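Local coordinates for F-actin-capping protein subunit alpha (Plasmodium berghei, PDB 7A0H) that probably caps the fast-growing barbed ends of actin filaments, working as an asymmetric homodimer that blocks subunit exchange there without severing the filament, at residues 179-184 and 188-193. Sequence-based numbering, arbitrary orientation.
Sequences CDRYYL and HASSWR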
ATOM      1  N   CYS A 179      10.756   0.069 -18.212  0.57 40.34           N
ATOM      2  CA  CYS A 179       9.572   0.667 -18.842  0.57 48.71           C
ATOM      3  C   CYS A 179       8.642   1.195 -17.748  0.57 47.76           C
ATOM      4  O   CYS A 179       8.434   0.563 -16.703  0.57 48.01           O
ATOM      5  CB  CYS A 179       8.817  -0.314 -19.822  0.57 46.82           C
ATOM      6  SG  CYS A 179       9.670  -0.707 -21.488  0.57 47.01           S
ATOM      7  N   ASP A 180       8.093   2.370 -18.021  1.00 43.12           N
ATOM      8  CA  ASP A 180       7.194   3.106 -17.153  1.00 52.02           C
ATOM      9  C   ASP A 180       5.999   3.520 -17.996  1.00 52.26           C
ATOM     10  O   ASP A 180       6.164   4.070 -19.101  1.00 58.87           O
ATOM     11  CB  ASP A 180       7.861   4.361 -16.549  1.00 46.46           C
ATOM     12  CG  ASP A 180       8.893   4.025 -15.465  1.00 55.03           C
ATOM     13  OD1 ASP A 180       8.713   3.185 -14.560  1.00 51.86           O
ATOM     14  OD2 ASP A 180       9.936   4.637 -15.555  1.00 61.66           O
ATOM     15  N   ARG A 181       4.813   3.242 -17.493  1.00 50.32           N
ATOM     16  CA  ARG A 181       3.555   3.498 -18.184  1.00 64.62           C
ATOM     17  C   ARG A 181       2.798   4.591 -17.436  1.00 62.80           C
ATOM     18  O   ARG A 181       2.784   4.610 -16.210  1.00 58.55           O
ATOM     19  CB  ARG A 181       2.765   2.192 -18.224  1.00 52.93           C
ATOM     20  CG  ARG A 181       3.489   1.066 -19.086  1.00 58.78           C
ATOM     21  CD  ARG A 181       2.789  -0.369 -19.073  1.00 58.35           C
ATOM     22  NE  ARG A 181       1.381  -0.255 -19.416  1.00 55.54           N
ATOM     23  CZ  ARG A 181       0.385  -0.345 -18.542  1.00 63.82           C
ATOM     24  NH1 ARG A 181       0.619  -0.615 -17.270  1.00 56.96           N
ATOM     25  NH2 ARG A 181      -0.855  -0.163 -18.954  1.00 55.02           N
ATOM     26  N   TYR A 182       2.203   5.512 -18.185  1.00 55.68           N
ATOM     27  CA  TYR A 182       1.503   6.663 -17.673  1.00 61.41           C
ATOM     28  C   TYR A 182       0.098   6.673 -18.229  1.00 80.43           C
ATOM     29  O   TYR A 182      -0.096   6.558 -19.446  1.00 91.03           O
ATOM     30  CB  TYR A 182       2.238   7.974 -18.055  1.00 71.88           C
ATOM     31  CG  TYR A 182       3.586   8.016 -17.399  1.00 75.31           C
ATOM     32  CD1 TYR A 182       3.752   8.594 -16.128  1.00 64.29           C
ATOM     33  CD2 TYR A 182       4.674   7.384 -17.994  1.00 68.07           C
ATOM     34  CE1 TYR A 182       4.972   8.591 -15.499  1.00 68.61           C
ATOM     35  CE2 TYR A 182       5.906   7.360 -17.378  1.00 60.58           C
ATOM     36  CZ  TYR A 182       6.049   7.942 -16.126  1.00 69.18           C
ATOM     37  OH  TYR A 182       7.274   7.879 -15.535  1.00 67.26           O
ATOM     38  N   TYR A 183      -0.875   6.817 -17.339  1.00 96.73           N
ATOM     39  CA  TYR A 183      -2.255   7.028 -17.742  1.00 93.38           C
ATOM     40  C   TYR A 183      -2.502   8.504 -17.954  1.00 96.91           C
ATOM     41  O   TYR A 183      -1.905   9.359 -17.297  1.00105.05           O
ATOM     42  CB  TYR A 183      -3.225   6.439 -16.736  1.00 89.19           C
ATOM     43  CG  TYR A 183      -3.226   4.910 -16.696  1.00104.14           C
ATOM     44  CD1 TYR A 183      -2.759   4.134 -17.778  1.00101.58           C
ATOM     45  CD2 TYR A 183      -3.697   4.230 -15.574  1.00 84.78           C
ATOM     46  CE1 TYR A 183      -2.770   2.710 -17.715  1.00 93.60           C
ATOM     47  CE2 TYR A 183      -3.719   2.839 -15.506  1.00 87.00           C
ATOM     48  CZ  TYR A 183      -3.251   2.082 -16.560  1.00 93.35           C
ATOM     49  OH  TYR A 183      -3.285   0.705 -16.430  1.00 82.90           O
ATOM     50  N   LEU A 184      -3.416   8.791 -18.871  1.00126.76           N
ATOM     51  CA  LEU A 184      -3.617  10.183 -19.256  1.00111.26           C
ATOM     52  C   LEU A 184      -2.254  10.580 -19.794  1.00145.09           C
ATOM     53  O   LEU A 184      -1.822  10.031 -20.818  1.00138.16           O
ATOM     54  CB  LEU A 184      -4.120  11.001 -18.086  1.00116.45           C
ATOM     55  CG  LEU A 184      -5.499  10.433 -17.694  1.00101.89           C
ATOM     56  CD1 LEU A 184      -6.080  11.042 -16.404  1.00171.57           C
ATOM     57  CD2 LEU A 184      -6.485  10.588 -18.853  1.00 87.84           C
ATOM     58  N   HIS A 188       1.367   8.116 -13.040  1.00 69.78           N
ATOM     59  CA  HIS A 188       2.269   6.983 -13.226  1.00 72.65           C
ATOM     60  C   HIS A 188       1.531   5.685 -12.968  1.00 63.84           C
ATOM     61  O   HIS A 188       1.125   5.406 -11.842  1.00 68.94           O
ATOM     62  CB  HIS A 188       3.457   7.076 -12.290  1.00 68.48           C
ATOM     63  CG  HIS A 188       4.394   5.921 -12.420  1.00 63.37           C
ATOM     64  ND1 HIS A 188       4.629   5.029 -11.399  1.00 70.52           N
ATOM     65  CD2 HIS A 188       5.134   5.490 -13.465  1.00 66.40           C
ATOM     66  CE1 HIS A 188       5.493   4.118 -11.800  1.00 68.25           C
ATOM     67  NE2 HIS A 188       5.810   4.374 -13.052  1.00 64.40           N
ATOM     68  N   ALA A 189       1.456   4.824 -13.965  1.00 72.12           N
ATOM     69  CA  ALA A 189       0.655   3.616 -13.816  1.00 49.02           C
ATOM     70  C   ALA A 189       1.435   2.389 -13.377  1.00 58.49           C
ATOM     71  O   ALA A 189       0.932   1.609 -12.556  1.00 55.71           O
ATOM     72  CB  ALA A 189      -0.090   3.346 -15.118  1.00 59.67           C
ATOM     73  N   SER A 190       2.628   2.174 -13.932  1.00 57.26           N
ATOM     74  CA  SER A 190       3.389   0.969 -13.639  1.00 50.04           C
ATOM     75  C   SER A 190       4.856   1.224 -13.898  1.00 48.45           C
ATOM     76  O   SER A 190       5.240   2.070 -14.736  1.00 43.94           O
ATOM     77  CB  SER A 190       2.947  -0.240 -14.502  1.00 47.63           C
ATOM     78  OG  SER A 190       2.911   0.099 -15.898  1.00 53.10           O
ATOM     79  N   SER A 191       5.671   0.393 -13.235  1.00 40.65           N
ATOM     80  CA  SER A 191       7.057   0.207 -13.647  1.00 59.46           C
ATOM     81  C   SER A 191       7.417  -1.267 -13.893  1.00 55.31           C
ATOM     82  O   SER A 191       7.053  -2.162 -13.119  1.00 48.87           O
ATOM     83  CB  SER A 191       7.975   0.740 -12.596  1.00 49.91           C
ATOM     84  OG  SER A 191       7.698  -0.020 -11.418  1.00 57.37           O
ATOM     85  N   TRP A 192       8.145  -1.479 -14.975  1.00 48.70           N
ATOM     86  CA  TRP A 192       8.868  -2.706 -15.289  1.00 47.59           C
ATOM     87  C   TRP A 192      10.353  -2.395 -15.249  1.00 45.40           C
ATOM     88  O   TRP A 192      10.828  -1.467 -15.918  1.00 39.86           O
ATOM     89  CB  TRP A 192       8.444  -3.229 -16.657  1.00 51.88           C
ATOM     90  CG  TRP A 192       9.205  -4.427 -17.256  1.00 58.17           C
ATOM     91  CD1 TRP A 192      10.351  -4.377 -18.004  1.00 46.15           C
ATOM     92  CD2 TRP A 192       8.856  -5.800 -17.167  1.00 51.08           C
ATOM     93  NE1 TRP A 192      10.727  -5.610 -18.386  1.00 47.90           N
ATOM     94  CE2 TRP A 192       9.836  -6.525 -17.902  1.00 57.71           C
ATOM     95  CE3 TRP A 192       7.800  -6.495 -16.566  1.00 45.40           C
ATOM     96  CZ2 TRP A 192       9.808  -7.915 -18.033  1.00 45.67           C
ATOM     97  CZ3 TRP A 192       7.750  -7.884 -16.715  1.00 47.31           C
ATOM     98  CH2 TRP A 192       8.766  -8.579 -17.443  1.00 55.38           C
ATOM     99  N   ARG A 193      11.061  -3.154 -14.435  1.00 39.07           N
ATOM    100  CA  ARG A 193      12.500  -3.065 -14.245  1.00 43.45           C
ATOM    101  C   ARG A 193      13.109  -4.483 -14.324  1.00 49.37           C
ATOM    102  O   ARG A 193      12.805  -5.356 -13.492  1.00 42.52           O
ATOM    103  CB  ARG A 193      12.809  -2.410 -12.877  1.00 43.82           C
ATOM    104  CG  ARG A 193      12.431  -0.920 -12.746  1.00 45.85           C
ATOM    105  CD  ARG A 193      13.044  -0.210 -13.779  1.00 50.86           C
ATOM    106  NE  ARG A 193      12.936   1.210 -13.761  1.00 43.84           N
ATOM    107  CZ  ARG A 193      11.956   1.939 -14.257  1.00 55.48           C
ATOM    108  NH1 ARG A 193      10.906   1.391 -14.799  1.00 47.93           N
ATOM    109  NH2 ARG A 193      12.052   3.278 -14.186  1.00 47.29           N
TER
HETATM  110  O   HOH W   1       5.411  -0.274 -16.771  1.00 49.56           O
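A classic beta bulge interrupts this antiparallel hairpin where Ala189 and Ser190 both face Arg181. Arg181 O accepts from Ala189 N at 2.6 Å and, more weakly, from Ser190 N, while Arg181 N donates to Ser190 O. Farther along, Cys179 and Trp192 form a hydrogen-bonded pair, with Trp192 N donating to Cys179 O at 2.7 Å. Cys179 also belongs to the disulfide with Cys158 on the adjoining strand.

On one side of the sheet, Arg193 reaches diagonally to Asp180 and grips it end-on: NH2 meets OD2 at 2.9 Å, close to the guanidinium plane and on the syn side of the carboxylate, whereas NH1 comes to OD1 at 2.8 Å from above the carboxylate plane. A bend at chi2 (-55°) turns the Arg193 chain toward Asp180, and NE is held by Tyr57 O. His188 adds a weak bond from NE2 to OD1; its CD2 edge lies 3.7 Å from Tyr182 CE1, the two rings meeting obliquely.

On the other side, Arg181 curls round Ser190, bent at chi3 (52°), and NH1 donates to OG over 2.8 Å; water 1 links that hydroxyl to Cys179 O. Ile283 of the second subunit packs on both Arg181 and Ser190. At the bulge, Ala189 points its CB toward the neighbouring strand, 3.5 Å from the centroid of the Tyr183 ring and squarely over one face, a CH-pi contact. The whole is a bulged beta hairpin joining strands 170-183 and 187-200 in the antiparallel sheet of the capping-protein fold.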